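Local coordinates for GTP cyclohydrolase 1 type 2 homolog (Escherichia coli, Escherichia coli O157:H7, PDB 1NMO), which binds two iron ions in a dinuclear metal site, forms a toroidal hexamer and may take part in degrading radiation-damaged nucleotides, at residues G222-A225 and L226-L230; G193-S196 and E197-H201; R76-K79 and R80-K84. One frame throughout, in Å; residues are numbered along the deposited sequence.

Contact 1. Residues G222-A225 and L226-L230; sequences GIRA and LSEWL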
loop_
_atom_site.group_PDB
_atom_site.type_symbol
_atom_site.label_atom_id
_atom_site.label_comp_id
_atom_site.label_asym_id
_atom_site.label_seq_id
_atom_site.Cartn_x
_atom_site.Cartn_y
_atom_site.Cartn_z
ATOM N N GLY A 222 -23.151 3.490 26.693
ATOM C CA GLY A 222 -23.728 3.037 27.970
ATOM C C GLY A 222 -22.790 2.721 29.113
ATOM O O GLY A 222 -22.899 3.276 30.215
ATOM N N ILE A 223 -21.861 1.813 28.870
ATOM C CA ILE A 223 -20.928 1.443 29.934
ATOM C C ILE A 223 -20.069 2.655 30.301
ATOM O O ILE A 223 -19.652 2.825 31.460
ATOM C CB ILE A 223 -20.080 0.210 29.475
ATOM C CG1 ILE A 223 -19.249 -0.312 30.602
ATOM C CG2 ILE A 223 -19.248 0.578 28.276
ATOM C CD1 ILE A 223 -18.023 0.554 30.742
ATOM N N ARG A 224 -19.788 3.503 29.308
ATOM C CA ARG A 224 -19.043 4.715 29.582
ATOM C C ARG A 224 -19.926 5.603 30.452
ATOM O O ARG A 224 -19.522 6.052 31.519
ATOM C CB ARG A 224 -18.634 5.470 28.272
ATOM C CG ARG A 224 -17.698 6.749 28.600
ATOM C CD ARG A 224 -16.909 7.266 27.322
ATOM N NE ARG A 224 -17.858 7.317 26.250
ATOM C CZ ARG A 224 -17.692 6.943 25.000
ATOM N NH1 ARG A 224 -16.533 6.463 24.571
ATOM N NH2 ARG A 224 -18.777 7.052 24.209
ATOM N N ALA A 225 -21.158 5.842 30.027
ATOM C CA ALA A 225 -21.998 6.711 30.844
ATOM C C ALA A 225 -22.120 6.158 32.264
ATOM O O ALA A 225 -21.995 6.914 33.216
ATOM C CB ALA A 225 -23.392 6.865 30.222
ATOM N N LEU A 226 -22.310 4.846 32.412
ATOM C CA LEU A 226 -22.493 4.277 33.738
ATOM C C LEU A 226 -21.250 4.450 34.585
ATOM O O LEU A 226 -21.307 4.727 35.795
ATOM C CB LEU A 226 -22.915 2.789 33.594
ATOM C CG LEU A 226 -22.923 1.948 34.894
ATOM C CD1 LEU A 226 -24.107 2.361 35.778
ATOM C CD2 LEU A 226 -23.046 0.459 34.547
ATOM N N SER A 227 -20.093 4.346 33.951
ATOM C CA SER A 227 -18.813 4.483 34.698
ATOM C C SER A 227 -18.679 5.888 35.284
ATOM O O SER A 227 -18.139 6.043 36.381
ATOM C CB SER A 227 -17.602 4.205 33.785
ATOM O OG SER A 227 -17.703 2.920 33.204
ATOM N N GLU A 228 -19.177 6.906 34.553
ATOM C CA GLU A 228 -19.117 8.313 35.030
ATOM C C GLU A 228 -20.166 8.422 36.105
ATOM O O GLU A 228 -19.952 9.020 37.144
ATOM C CB GLU A 228 -19.451 9.270 33.889
ATOM C CG GLU A 228 -18.387 9.245 32.806
ATOM C CD GLU A 228 -18.855 9.856 31.475
ATOM O OE1 GLU A 228 -20.133 9.852 31.223
ATOM O OE2 GLU A 228 -17.934 10.313 30.689
ATOM N N TRP A 229 -21.311 7.811 35.881
ATOM C CA TRP A 229 -22.337 7.883 36.909
ATOM C C TRP A 229 -21.771 7.279 38.200
ATOM O O TRP A 229 -22.065 7.743 39.315
ATOM C CB TRP A 229 -23.561 7.048 36.518
ATOM C CG TRP A 229 -24.691 7.132 37.490
ATOM C CD1 TRP A 229 -25.659 8.120 37.554
ATOM C CD2 TRP A 229 -24.984 6.214 38.569
ATOM N NE1 TRP A 229 -26.542 7.856 38.617
ATOM C CE2 TRP A 229 -26.138 6.703 39.246
ATOM C CE3 TRP A 229 -24.377 5.034 39.035
ATOM C CZ2 TRP A 229 -26.693 6.040 40.357
ATOM C CZ3 TRP A 229 -24.925 4.365 40.158
ATOM C CH2 TRP A 229 -26.076 4.876 40.805
ATOM N N LEU A 230 -20.974 6.219 38.109
ATOM C CA LEU A 230 -20.485 5.689 39.394
ATOM C C LEU A 230 -19.452 6.664 39.980
ATOM O O LEU A 230 -19.422 6.884 41.165
ATOM C CB LEU A 230 -19.871 4.295 39.216
ATOM C CG LEU A 230 -20.830 3.142 38.943
ATOM C CD1 LEU A 230 -20.010 2.148 38.176
ATOM C CD2 LEU A 230 -21.357 2.468 40.289
#
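S227 and I223 meet one turn apart on the helix 221-233, and their contact is the tight side of this stretch. The carbonyl oxygen I223 O takes two bonds from the same residue. S227 OG donates to I223 O at 2.6 Å, and S227 N donates to I223 O at 3.0 Å. The two donors come from opposite faces of the carbonyl plane. The serine hydroxyl lies beside its own backbone N (chi1 -57°), which turns it back toward the preceding turn. I223 closes over it: its CD1 lies 3.4 Å from S227 OG. This hydroxyl is buried but not left alone, since it is also hydrogen-bonded to T40 OG1.

Ordinary alpha-helical bonds hold the backbone around it. L226 N to G222 O is 2.8 Å, and W229 N to A225 O is 2.9 Å. E228 N bonds to R224 O in the same way.

The solvent side is looser. R224 and E228 lie side by side and point the same way, with their guanidinium and carboxylate planes 46° apart. Their charged ends do not pair: R224 NE and E228 OE2 are 5.4 Å apart. The nearest side-chain approach is R224 CG to E228 OE2, at 4.1 Å. Any attraction between the charges is therefore probably weak.

The helix packs against helix 3-13 and strand 237-240 of the same chain. L226 and L230 rest on I10 of helix 3-13, and W229 reaches K13 of that helix. I223 and R224 touch F240, while S227 and L230 touch V238. Both partners are on strand 237-240, an outermost strand, within this chain, of a mixed sheet.

Contact 2. Residues G193-S196 and E197-H201; sequences GEVS and EQTIH
T199 turns its side chain back toward S196, at the point where the loop after strand 189-192 enters helix 197-205. The hydroxyl T199 OG1 accepts a bond from S196 N at 2.9 Å, with an N-H...O angle of 159°. The threonine torsion sets this up: OG1 lies beside its own backbone N (chi1 -42°), facing the loop. In the other direction T199 N gives only a weak bond to S196 O, at 3.3 Å. Side chain and backbone thus tie T199 to S196 near the start of the helix.

The V195 and T199 side chains meet at a slant. The branch V195 CG2 lies 3.8 Å from T199 CB. The same methyl also meets I200 CD1 at 4.2 Å. V195 touches F210 and A212 of strand 209-212, T199 touches F210, and I200 touches C157 of strand 155-157.

E197 and H201, one turn apart, also pair. H201 NE2 donates to E197 OE2 at 2.7 Å. The oxygen lies at the edge of the imidazole, nearly in its plane, but is approached 44° out of the carboxylate plane. The same oxygen is bonded to T43 OG1 of the second subunit.

The polar ends here largely serve a subunit interface. S196 OG is bonded to Q176 of its own chain and to E194 of the second subunit, whose E194 OE2 also accepts from E197 N. Within the chain, E194 OE2 is bonded to the iron ligand H215, consistent with a second-shell role beside the metals.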
loop_
_atom_site.group_PDB
_atom_site.type_symbol
_atom_site.label_atom_id
_atom_site.label_comp_id
_atom_site.label_asym_id
_atom_site.label_seq_id
_atom_site.Cartn_x
_atom_site.Cartn_y
_atom_site.Cartn_z
ATOM N N GLY A 193 -25.939 -1.552 14.785
ATOM C CA GLY A 193 -24.484 -1.777 14.747
ATOM C C GLY A 193 -24.008 -2.698 13.620
ATOM O O GLY A 193 -23.085 -2.410 12.881
ATOM N N GLU A 194 -24.665 -3.833 13.491
ATOM C CA GLU A 194 -24.280 -4.820 12.497
ATOM C C GLU A 194 -25.254 -4.834 11.329
ATOM O O GLU A 194 -26.284 -4.138 11.344
ATOM C CB GLU A 194 -24.265 -6.193 13.148
ATOM C CG GLU A 194 -23.661 -6.247 14.481
ATOM C CD GLU A 194 -23.309 -7.684 14.841
ATOM O OE1 GLU A 194 -23.718 -8.553 14.032
ATOM O OE2 GLU A 194 -22.634 -7.960 15.907
ATOM N N VAL A 195 -24.917 -5.643 10.320
ATOM C CA VAL A 195 -25.721 -5.786 9.126
ATOM C C VAL A 195 -25.734 -7.270 8.692
ATOM O O VAL A 195 -24.731 -7.993 8.871
ATOM C CB VAL A 195 -25.168 -4.886 7.969
ATOM C CG1 VAL A 195 -23.838 -5.439 7.434
ATOM C CG2 VAL A 195 -26.176 -4.766 6.813
ATOM N N SER A 196 -26.883 -7.741 8.186
ATOM C CA SER A 196 -26.920 -9.084 7.645
ATOM C C SER A 196 -27.335 -9.012 6.168
ATOM O O SER A 196 -27.678 -7.918 5.590
ATOM C CB SER A 196 -27.858 -9.997 8.424
ATOM O OG SER A 196 -27.344 -10.153 9.743
ATOM N N GLU A 197 -27.279 -10.163 5.520
ATOM C CA GLU A 197 -27.615 -10.176 4.085
ATOM C C GLU A 197 -29.025 -9.594 3.859
ATOM O O GLU A 197 -29.255 -8.762 2.991
ATOM C CB GLU A 197 -27.523 -11.652 3.590
ATOM C CG GLU A 197 -27.622 -11.948 2.054
ATOM C CD GLU A 197 -29.052 -11.881 1.544
ATOM O OE1 GLU A 197 -29.927 -12.151 2.402
ATOM O OE2 GLU A 197 -29.292 -11.557 0.331
ATOM N N GLN A 198 -29.974 -9.975 4.686
ATOM C CA GLN A 198 -31.324 -9.542 4.400
ATOM C C GLN A 198 -31.634 -8.078 4.646
ATOM O O GLN A 198 -32.548 -7.538 4.027
ATOM C CB GLN A 198 -32.258 -10.422 5.194
ATOM C CG GLN A 198 -32.080 -10.205 6.675
ATOM C CD GLN A 198 -32.684 -11.340 7.430
ATOM O OE1 GLN A 198 -33.956 -11.523 7.422
ATOM N NE2 GLN A 198 -31.808 -12.167 8.067
ATOM N N THR A 199 -30.912 -7.481 5.609
ATOM C CA THR A 199 -31.034 -6.076 6.008
ATOM C C THR A 199 -30.996 -5.138 4.786
ATOM O O THR A 199 -31.766 -4.156 4.687
ATOM C CB THR A 199 -29.846 -5.642 6.910
ATOM O OG1 THR A 199 -29.515 -6.666 7.878
ATOM C CG2 THR A 199 -30.215 -4.344 7.641
ATOM N N ILE A 200 -30.051 -5.383 3.876
ATOM C CA ILE A 200 -29.927 -4.575 2.650
ATOM C C ILE A 200 -31.199 -4.547 1.745
ATOM O O ILE A 200 -31.546 -3.523 1.136
ATOM C CB ILE A 200 -28.707 -5.103 1.794
ATOM C CG1 ILE A 200 -27.422 -4.936 2.593
ATOM C CG2 ILE A 200 -28.580 -4.297 0.527
ATOM C CD1 ILE A 200 -27.200 -3.511 2.986
ATOM N N HIS A 201 -31.885 -5.669 1.628
ATOM C CA HIS A 201 -33.108 -5.670 0.792
ATOM C C HIS A 201 -34.198 -4.892 1.544
ATOM O O HIS A 201 -35.134 -4.283 0.946
ATOM C CB HIS A 201 -33.583 -7.130 0.541
ATOM C CG HIS A 201 -32.500 -8.027 0.022
ATOM N ND1 HIS A 201 -31.745 -7.702 -1.087
ATOM C CD2 HIS A 201 -31.969 -9.176 0.513
ATOM C CE1 HIS A 201 -30.793 -8.613 -1.259
ATOM N NE2 HIS A 201 -30.907 -9.515 -0.300
#

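Contact 3. Residues R76-K79 and R80-K84; sequences RGMK and RNRLK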
loop_
_atom_site.group_PDB
_atom_site.type_symbol
_atom_site.label_atom_id
_atom_site.label_comp_id
_atom_site.label_asym_id
_atom_site.label_seq_id
_atom_site.Cartn_x
_atom_site.Cartn_y
_atom_site.Cartn_z
ATOM N N ARG A 76 -12.752 -24.472 29.080
ATOM C CA ARG A 76 -11.460 -24.704 28.417
ATOM C C ARG A 76 -11.212 -23.547 27.422
ATOM O O ARG A 76 -12.140 -22.733 27.161
ATOM C CB ARG A 76 -11.552 -26.005 27.656
ATOM C CG ARG A 76 -12.979 -26.458 27.425
ATOM C CD ARG A 76 -12.935 -28.031 27.207
ATOM N NE ARG A 76 -11.607 -28.394 26.656
ATOM C CZ ARG A 76 -11.324 -29.505 25.974
ATOM N NH1 ARG A 76 -12.291 -30.415 25.730
ATOM N NH2 ARG A 76 -10.064 -29.679 25.533
ATOM N N GLY A 77 -10.007 -23.507 26.846
ATOM C CA GLY A 77 -9.656 -22.485 25.868
ATOM C C GLY A 77 -9.838 -21.101 26.458
ATOM O O GLY A 77 -9.529 -20.884 27.635
HETATM N N MSE A 78 -10.421 -20.183 25.688
HETATM C CA MSE A 78 -10.612 -18.802 26.144
HETATM C C MSE A 78 -11.317 -18.651 27.511
HETATM O O MSE A 78 -10.978 -17.761 28.322
HETATM C CB MSE A 78 -11.439 -18.029 25.105
HETATM C CG MSE A 78 -10.793 -17.714 23.842
HETATM SE SE MSE A 78 -12.306 -17.432 22.611
HETATM C CE MSE A 78 -12.849 -15.609 23.342
ATOM N N LYS A 79 -12.333 -19.475 27.766
ATOM C CA LYS A 79 -13.065 -19.399 29.039
ATOM C C LYS A 79 -12.175 -19.704 30.243
ATOM O O LYS A 79 -12.343 -19.108 31.314
ATOM C CB LYS A 79 -14.223 -20.389 29.087
ATOM C CG LYS A 79 -15.614 -19.913 28.605
ATOM C CD LYS A 79 -16.725 -20.926 29.157
ATOM C CE LYS A 79 -17.499 -20.467 30.502
ATOM N NZ LYS A 79 -18.931 -21.041 30.525
ATOM N N ARG A 80 -11.256 -20.645 30.087
ATOM C CA ARG A 80 -10.394 -21.001 31.196
ATOM C C ARG A 80 -9.434 -19.888 31.423
ATOM O O ARG A 80 -9.034 -19.644 32.557
ATOM C CB ARG A 80 -9.554 -22.285 30.918
ATOM C CG ARG A 80 -8.175 -22.333 31.684
ATOM C CD ARG A 80 -7.236 -23.333 31.017
ATOM N NE ARG A 80 -5.762 -23.383 31.337
ATOM C CZ ARG A 80 -5.204 -23.545 32.554
ATOM N NH1 ARG A 80 -5.965 -23.662 33.672
ATOM N NH2 ARG A 80 -3.881 -23.628 32.651
ATOM N N ASN A 81 -9.032 -19.219 30.349
ATOM C CA ASN A 81 -8.027 -18.135 30.490
ATOM C C ASN A 81 -8.645 -16.941 31.183
ATOM O O ASN A 81 -8.055 -16.368 32.094
ATOM C CB ASN A 81 -7.514 -17.694 29.141
ATOM C CG ASN A 81 -6.736 -18.813 28.415
ATOM O OD1 ASN A 81 -6.091 -19.662 29.052
ATOM N ND2 ASN A 81 -6.774 -18.793 27.079
ATOM N N ARG A 82 -9.870 -16.623 30.773
ATOM C CA ARG A 82 -10.564 -15.495 31.303
ATOM C C ARG A 82 -10.963 -15.674 32.753
ATOM O O ARG A 82 -10.869 -14.748 33.564
ATOM C CB ARG A 82 -11.783 -15.278 30.460
ATOM C CG ARG A 82 -11.514 -14.800 29.143
ATOM C CD ARG A 82 -12.824 -14.948 28.278
ATOM N NE ARG A 82 -12.521 -14.237 27.023
ATOM C CZ ARG A 82 -13.406 -13.669 26.243
ATOM N NH1 ARG A 82 -14.687 -13.735 26.546
ATOM N NH2 ARG A 82 -12.983 -12.971 25.188
ATOM N N LEU A 83 -11.458 -16.874 33.075
ATOM C CA LEU A 83 -11.913 -17.161 34.409
ATOM C C LEU A 83 -10.706 -17.397 35.337
ATOM O O LEU A 83 -10.797 -17.141 36.568
ATOM C CB LEU A 83 -12.852 -18.391 34.387
ATOM C CG LEU A 83 -14.171 -18.162 33.690
ATOM C CD1 LEU A 83 -14.967 -19.415 33.561
ATOM C CD2 LEU A 83 -14.895 -17.109 34.470
ATOM N N LYS A 84 -9.584 -17.887 34.799
ATOM C CA LYS A 84 -8.442 -18.078 35.669
ATOM C C LYS A 84 -8.009 -16.679 35.980
ATOM O O LYS A 84 -7.706 -16.348 37.122
ATOM C CB LYS A 84 -7.249 -18.718 34.970
ATOM C CG LYS A 84 -6.035 -18.929 35.942
ATOM C CD LYS A 84 -4.813 -19.569 35.245
ATOM C CE LYS A 84 -3.615 -19.680 36.194
ATOM N NZ LYS A 84 -2.345 -20.180 35.457
#
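A bend at chi3 (74°) swings the CE methyl of selenomethionine M78 toward R82, whose chain runs extended from CG to NE. The two side chains lie alongside and point the same way. M78 CE sits over one face of the guanidinium, toward its rim, 3.2 Å from R82 NH2. The charged end finds its salt bridge across an interface, where R82 NH2 pairs with E205 of the second subunit. M78 also packs on that E205. One residue on, K79 and L83 run side by side, with K79 CE 4.1 Å from L83 CD1.

These residues open helix 78-88, the helix of a beta-alpha-beta unit between the parallel strands 59-62 and 92-95. G77 is the N-cap residue and has a positive phi (57°). Its carbonyl G77 O accepts from N81 N at 3.2 Å and, weakly, from R80 N. R82 N to M78 O (2.9 Å) and L83 N to K79 O (3.0 Å) carry the helix on.

R82 also rests on Y66 and on Q46 and L49 of helix 46-54. L83, the buried residue here, packs on I75.

Overall arrangement
The three contacts follow in series along the chain, in the order contact 3, contact 2, contact 1, and none touches another. Contacts 1 and 2 lie on opposite sides of the chain's centre, with centres 30 Å apart and nearest atoms about 13 Å apart. Contact 3 is 27 Å from contact 1 and 32 Å from contact 2, centre to centre. The iron site is nearest to contact 1: G222 is about 9 Å from an iron ion, and the I223 side chain about 5 Å from that of the iron ligand H63. The side chains of R82 and S196 are about 13 and 14 Å from iron. Contacts 2 and 3 both meet the second subunit; contact 1 touches no other chain.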